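Local coordinates for glutathione S-transferase family protein (Pseudomonas putida, PDB 3LXZ), which probably catalyses the conjugation of reduced glutathione to a wide range of hydrophobic electrophiles, as a member of the glutathione S-transferase superfamily, at residues A20-L26 against Q74-L79. Residues are numbered along the deposited sequence; the frame is centred on the assembly and turned at random.
Sequences ALLEKGL and QGGKAL
K24 lays its side chain across the loop 74-79, with CE 3.3 Å from G75 O and CD 4.2 Å from L79 CD1. The contact belongs to the thioredoxin-like N-terminal domain of the glutathione S-transferase fold. It joins the C-terminal end of helix 12-23 to the linker that runs from helix 63-73 to helix 84-106. The helix ends in a Schellman motif: G25 has positive phi (62°), G25 N bonds L22 O and L26 N bonds L21 O, both at 3.0 Å. Residues 74-79 have no regular structure and come closest at K24 and G76, whose CA atoms are 4.5 Å apart. G76 has phi/psi of 93/171°. A CB there would clash with K24 O, and G76 CA instead makes a CA-H...O contact of 3.5 Å to K24 O. K24, with chi1 m and chi2 t, gives a hydrogen bond from NZ to K77 O (2.7 Å) and also forms a salt bridge with E71 of helix 63-73. E23, with chi1 t, reaches the extended chain of K77 in a salt bridge, OE2 to NZ at 2.7 Å. L79 (m, t) points toward the helix, its CD1 4.0 Å from A20 CB. L152 and L154 also touch L79, so the linker is packed against the C-terminal domain too. At the other end L26 CD1 meets Q74 CB at 3.6 Å. Two waters complete the seam. One links E23 O (3.0 Å) to K77 N (3.2 Å); the other accepts from K24 NZ at 3.1 Å and donates to Q74 O at 2.4 Å.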
loop_
_atom_site.group_PDB
_atom_site.type_symbol
_atom_site.label_atom_id
_atom_site.label_comp_id
_atom_site.label_asym_id
_atom_site.label_seq_id
_atom_site.Cartn_x
_atom_site.Cartn_y
_atom_site.Cartn_z
ATOM N N ALA A 20 13.502 1.815 12.917
ATOM C CA ALA A 20 12.565 2.676 13.651
ATOM C C ALA A 20 12.705 2.374 15.147
ATOM O O ALA A 20 12.789 3.296 15.956
ATOM C CB ALA A 20 11.107 2.418 13.195
ATOM N N LEU A 21 12.745 1.081 15.488
ATOM C CA LEU A 21 12.847 0.648 16.887
ATOM C C LEU A 21 14.176 1.129 17.480
ATOM O O LEU A 21 14.208 1.591 18.616
ATOM C CB LEU A 21 12.713 -0.875 17.016
ATOM C CG LEU A 21 11.321 -1.447 16.678
ATOM C CD1 LEU A 21 11.354 -2.946 16.497
ATOM C CD2 LEU A 21 10.329 -1.073 17.748
ATOM N N LEU A 22 15.258 1.005 16.712
ATOM C CA LEU A 22 16.598 1.429 17.191
ATOM C C LEU A 22 16.675 2.960 17.343
ATOM O O LEU A 22 17.225 3.467 18.333
ATOM C CB LEU A 22 17.677 0.900 16.239
ATOM C CG LEU A 22 18.064 -0.574 16.344
ATOM C CD1 LEU A 22 18.822 -1.005 15.114
ATOM C CD2 LEU A 22 18.880 -0.876 17.628
ATOM N N GLU A 23 16.082 3.685 16.387
ATOM C CA GLU A 23 16.115 5.135 16.377
ATOM C C GLU A 23 15.364 5.647 17.601
ATOM O O GLU A 23 15.778 6.616 18.268
ATOM C CB GLU A 23 15.508 5.671 15.072
ATOM C CG GLU A 23 15.656 7.191 14.858
ATOM C CD GLU A 23 17.117 7.679 14.732
ATOM O OE1 GLU A 23 17.951 6.992 14.120
ATOM O OE2 GLU A 23 17.420 8.774 15.247
ATOM N N LYS A 24 14.291 4.938 17.941
ATOM C CA LYS A 24 13.453 5.279 19.070
ATOM C C LYS A 24 13.979 4.759 20.436
ATOM O O LYS A 24 13.356 5.015 21.463
ATOM C CB LYS A 24 12.012 4.792 18.803
ATOM C CG LYS A 24 11.272 5.625 17.768
ATOM C CD LYS A 24 9.856 5.073 17.483
ATOM C CE LYS A 24 8.826 5.777 18.325
ATOM N NZ LYS A 24 8.576 7.158 17.809
ATOM N N GLY A 25 15.099 4.027 20.424
ATOM C CA GLY A 25 15.731 3.461 21.638
ATOM C C GLY A 25 14.822 2.472 22.339
ATOM O O GLY A 25 14.874 2.339 23.559
ATOM N N LEU A 26 13.988 1.771 21.564
ATOM C CA LEU A 26 13.041 0.787 22.113
ATOM C C LEU A 26 13.629 -0.611 22.266
ATOM O O LEU A 26 14.431 -1.066 21.436
ATOM C CB LEU A 26 11.767 0.733 21.251
ATOM C CG LEU A 26 11.021 2.059 21.139
ATOM C CD1 LEU A 26 9.938 1.999 20.052
ATOM C CD2 LEU A 26 10.408 2.426 22.497
ATOM N N GLN A 74 4.345 3.860 21.313
ATOM C CA GLN A 74 5.654 3.729 21.952
ATOM C C GLN A 74 6.280 5.070 22.214
ATOM O O GLN A 74 6.032 6.023 21.461
ATOM C CB GLN A 74 6.625 2.876 21.117
ATOM C CG GLN A 74 6.107 1.466 20.721
ATOM C CD GLN A 74 5.830 0.557 21.918
ATOM O OE1 GLN A 74 6.699 0.360 22.775
ATOM N NE2 GLN A 74 4.615 -0.011 21.973
ATOM N N GLY A 75 7.135 5.107 23.242
ATOM C CA GLY A 75 8.006 6.267 23.559
ATOM C C GLY A 75 9.167 6.469 22.602
ATOM O O GLY A 75 9.299 5.747 21.607
ATOM N N GLY A 76 10.016 7.456 22.891
ATOM C CA GLY A 76 11.180 7.703 22.051
ATOM C C GLY A 76 10.924 8.734 20.968
ATOM O O GLY A 76 9.797 9.175 20.766
ATOM N N LYS A 77 12.005 9.132 20.301
ATOM C CA LYS A 77 12.015 10.154 19.269
ATOM C C LYS A 77 10.802 10.044 18.333
ATOM O O LYS A 77 10.568 8.984 17.765
ATOM C CB LYS A 77 13.303 9.941 18.484
ATOM C CG LYS A 77 13.471 10.763 17.225
ATOM C CD LYS A 77 14.927 10.857 16.898
ATOM C CE LYS A 77 15.126 11.198 15.433
ATOM N NZ LYS A 77 16.580 11.349 15.151
ATOM N N ALA A 78 10.035 11.122 18.173
ATOM C CA ALA A 78 8.951 11.147 17.171
ATOM C C ALA A 78 9.513 11.026 15.738
ATOM O O ALA A 78 10.551 11.635 15.396
ATOM C CB ALA A 78 8.121 12.410 17.309
ATOM N N LEU A 79 8.852 10.201 14.930
ATOM C CA LEU A 79 9.228 10.004 13.512
ATOM C C LEU A 79 8.139 10.534 12.567
ATOM O O LEU A 79 8.040 10.127 11.380
ATOM C CB LEU A 79 9.573 8.539 13.202
ATOM C CG LEU A 79 10.708 7.892 14.019
ATOM C CD1 LEU A 79 10.895 6.424 13.626
ATOM C CD2 LEU A 79 11.983 8.668 13.833
HETATM O O HOH W 1 14.987 8.092 20.813
HETATM O O HOH W 2 6.053 7.551 19.589
#